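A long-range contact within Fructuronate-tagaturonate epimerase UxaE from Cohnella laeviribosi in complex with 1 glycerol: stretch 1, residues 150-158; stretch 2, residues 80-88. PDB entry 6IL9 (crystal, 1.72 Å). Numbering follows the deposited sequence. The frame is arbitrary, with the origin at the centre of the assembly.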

# COMPACT_ATOMS: atom_id res chain seq x y z
N GLY A 150 -17.23 6.57 -10.76
CA GLY A 150 -17.68 5.79 -11.89
C GLY A 150 -16.55 5.05 -12.58
O GLY A 150 -16.50 5.01 -13.81
N TYR A 151 -15.63 4.50 -11.80
CA TYR A 151 -14.45 3.82 -12.33
C TYR A 151 -14.75 2.33 -12.31
O TYR A 151 -14.74 1.69 -11.26
CB TYR A 151 -13.23 4.15 -11.49
CG TYR A 151 -11.95 3.49 -11.95
CD1 TYR A 151 -11.16 4.10 -12.92
CD2 TYR A 151 -11.50 2.31 -11.38
CE1 TYR A 151 -9.97 3.52 -13.34
CE2 TYR A 151 -10.31 1.71 -11.79
CZ TYR A 151 -9.55 2.33 -12.77
OH TYR A 151 -8.37 1.75 -13.18
N THR A 152 -15.02 1.77 -13.50
CA THR A 152 -15.48 0.39 -13.61
C THR A 152 -14.39 -0.57 -14.06
O THR A 152 -14.67 -1.75 -14.25
CB THR A 152 -16.66 0.30 -14.58
OG1 THR A 152 -16.22 0.62 -15.90
CG2 THR A 152 -17.75 1.27 -14.17
N GLU A 153 -13.15 -0.08 -14.24
CA GLU A 153 -12.07 -0.91 -14.77
C GLU A 153 -11.55 -1.94 -13.78
O GLU A 153 -10.83 -2.85 -14.19
CB GLU A 153 -10.91 -0.03 -15.24
CG GLU A 153 -11.14 0.64 -16.58
CD GLU A 153 -12.24 1.67 -16.54
OE1 GLU A 153 -12.23 2.51 -15.62
OE2 GLU A 153 -13.12 1.64 -17.43
N GLY A 154 -11.86 -1.80 -12.50
CA GLY A 154 -11.43 -2.77 -11.51
C GLY A 154 -10.34 -2.23 -10.60
O GLY A 154 -9.43 -1.52 -11.03
N TYR A 155 -10.43 -2.59 -9.32
CA TYR A 155 -9.41 -2.22 -8.34
C TYR A 155 -9.11 -3.42 -7.47
O TYR A 155 -9.93 -4.34 -7.33
CB TYR A 155 -9.86 -1.03 -7.46
CG TYR A 155 -10.90 -1.41 -6.44
CD1 TYR A 155 -12.25 -1.41 -6.77
CD2 TYR A 155 -10.54 -1.76 -5.14
CE1 TYR A 155 -13.21 -1.77 -5.84
CE2 TYR A 155 -11.49 -2.13 -4.21
CZ TYR A 155 -12.82 -2.13 -4.57
OH TYR A 155 -13.75 -2.50 -3.63
N GLY A 156 -7.92 -3.41 -6.87
CA GLY A 156 -7.49 -4.48 -6.00
C GLY A 156 -7.42 -4.10 -4.53
O GLY A 156 -7.44 -2.92 -4.17
N ALA A 157 -7.33 -5.11 -3.66
CA ALA A 157 -7.24 -4.93 -2.22
C ALA A 157 -6.14 -5.82 -1.68
O ALA A 157 -6.20 -7.05 -1.85
CB ALA A 157 -8.58 -5.25 -1.53
N ASP A 158 -5.15 -5.22 -1.02
CA ASP A 158 -3.92 -5.87 -0.60
C ASP A 158 -3.88 -5.96 0.93
O ASP A 158 -3.95 -4.93 1.61
CB ASP A 158 -2.71 -5.08 -1.13
CG ASP A 158 -1.36 -5.63 -0.69
OD1 ASP A 158 -1.25 -6.79 -0.23
OD2 ASP A 158 -0.38 -4.86 -0.85
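Stretch 2, residues 80-88: PFTVPQAFG

Stretch 2 opens with a 3-10 segment, Pro80 to Thr82, closed by a bond from Val83 N to Pro80 O (3.0 Å), and then runs extended from Val83 to Ala86. Stretch 1 leaves a helix at Gly150, passes through a loop and enters a strand that includes Ala157 and Asp158. The two stretches advance in the same sense: Thr152 CA lies 5.2 Å from Phe81 CA, and farther along Gly156 CA lies 4.8 Å from Pro84 CA. At the closer approach one direct backbone hydrogen bond joins them, Gln85 N to Tyr155 O (2.9 Å, nearly straight at 163°). It is flanked by CA-H...O contacts from Pro84 CA to Tyr155 O (3.3 Å) and from Gly156 CA to Gln85 O (3.6 Å). Two waters fill the gap before it: one links Phe81 O with Tyr151 O and Gly154 N, the other links Phe81 O and Val83 O with Tyr155 N.

Tyr155 is the main side-chain anchor. Its CA-to-CB bond points away from stretch 2, yet with chi1 p the ring comes back against it, and Tyr155 OH donates to Thr82 O at 2.7 Å. Pro84 covers one face of this ring, Pro84 CA standing 4.2 Å from the centroid of Tyr155, and Pro84 CB also meets Ala157 CB at 3.8 Å. At the other register point Phe81 points toward stretch 1, and the methyl Thr152 CG2 sits over its ring face, 4.0 Å from the Phe81 centroid. Phe87 presents its edge to the backbone, with Phe87 CZ 3.6 Å from Gly154 O and Phe87 CE2 3.5 Å from Gly156 N. Gln85 OE1 lies 3.7 Å from Gly154 CA; an ideal CB on Gly154 would lie 2.4 Å from Gln85 OE1, a clash with that side chain as deposited, though the Gly154 backbone angles by themselves already call for glycine.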

# COMPACT_ATOMS: atom_id res chain seq x y z
N PRO A 80 -20.90 -5.10 -9.47
CA PRO A 80 -19.67 -5.89 -9.32
C PRO A 80 -18.38 -5.08 -9.43
O PRO A 80 -17.37 -5.48 -8.84
CB PRO A 80 -19.79 -6.93 -10.44
CG PRO A 80 -21.29 -7.08 -10.61
CD PRO A 80 -21.84 -5.71 -10.42
N PHE A 81 -18.37 -3.96 -10.16
CA PHE A 81 -17.13 -3.20 -10.27
C PHE A 81 -16.69 -2.60 -8.93
O PHE A 81 -15.54 -2.17 -8.82
CB PHE A 81 -17.25 -2.09 -11.33
CG PHE A 81 -18.07 -0.90 -10.89
CD1 PHE A 81 -17.46 0.21 -10.31
CD2 PHE A 81 -19.44 -0.89 -11.08
CE1 PHE A 81 -18.21 1.30 -9.91
CE2 PHE A 81 -20.20 0.20 -10.67
CZ PHE A 81 -19.59 1.30 -10.09
N THR A 82 -17.56 -2.58 -7.92
CA THR A 82 -17.19 -2.12 -6.58
C THR A 82 -16.56 -3.21 -5.72
O THR A 82 -16.22 -2.93 -4.56
CB THR A 82 -18.41 -1.53 -5.84
OG1 THR A 82 -19.38 -2.55 -5.61
CG2 THR A 82 -19.03 -0.40 -6.65
N VAL A 83 -16.41 -4.42 -6.24
CA VAL A 83 -15.83 -5.55 -5.52
C VAL A 83 -14.37 -5.67 -5.93
O VAL A 83 -14.09 -5.65 -7.14
CB VAL A 83 -16.58 -6.85 -5.83
CG1 VAL A 83 -15.93 -8.03 -5.11
CG2 VAL A 83 -18.06 -6.71 -5.47
N PRO A 84 -13.42 -5.80 -5.00
CA PRO A 84 -12.02 -5.93 -5.40
C PRO A 84 -11.81 -7.15 -6.29
O PRO A 84 -12.48 -8.17 -6.14
CB PRO A 84 -11.27 -6.09 -4.07
CG PRO A 84 -12.23 -5.60 -3.01
CD PRO A 84 -13.60 -5.89 -3.54
N GLN A 85 -10.84 -7.04 -7.21
CA GLN A 85 -10.48 -8.15 -8.08
C GLN A 85 -8.97 -8.33 -8.12
O GLN A 85 -8.20 -7.38 -7.94
CB GLN A 85 -10.99 -7.93 -9.51
CG GLN A 85 -10.27 -6.83 -10.26
CD GLN A 85 -10.53 -6.89 -11.75
OE1 GLN A 85 -11.53 -6.37 -12.24
NE2 GLN A 85 -9.64 -7.56 -12.48
N ALA A 86 -8.55 -9.57 -8.35
CA ALA A 86 -7.16 -9.87 -8.63
C ALA A 86 -6.83 -9.47 -10.06
O ALA A 86 -7.71 -9.34 -10.90
CB ALA A 86 -6.88 -11.35 -8.42
N PHE A 87 -5.53 -9.28 -10.34
CA PHE A 87 -5.11 -8.83 -11.66
C PHE A 87 -4.16 -9.77 -12.38
O PHE A 87 -3.97 -9.61 -13.59
CB PHE A 87 -4.45 -7.44 -11.56
CG PHE A 87 -5.43 -6.36 -11.26
CD1 PHE A 87 -6.36 -5.98 -12.21
CD2 PHE A 87 -5.47 -5.77 -10.01
CE1 PHE A 87 -7.31 -5.00 -11.93
CE2 PHE A 87 -6.41 -4.80 -9.71
CZ PHE A 87 -7.32 -4.41 -10.67
N GLY A 88 -3.57 -10.73 -11.70
CA GLY A 88 -2.54 -11.54 -12.34
C GLY A 88 -1.26 -10.73 -12.51
O GLY A 88 -1.15 -9.58 -12.09
O HOH W 1 -13.68 -0.67 -10.49
O HOH W 2 -13.16 -3.93 -8.97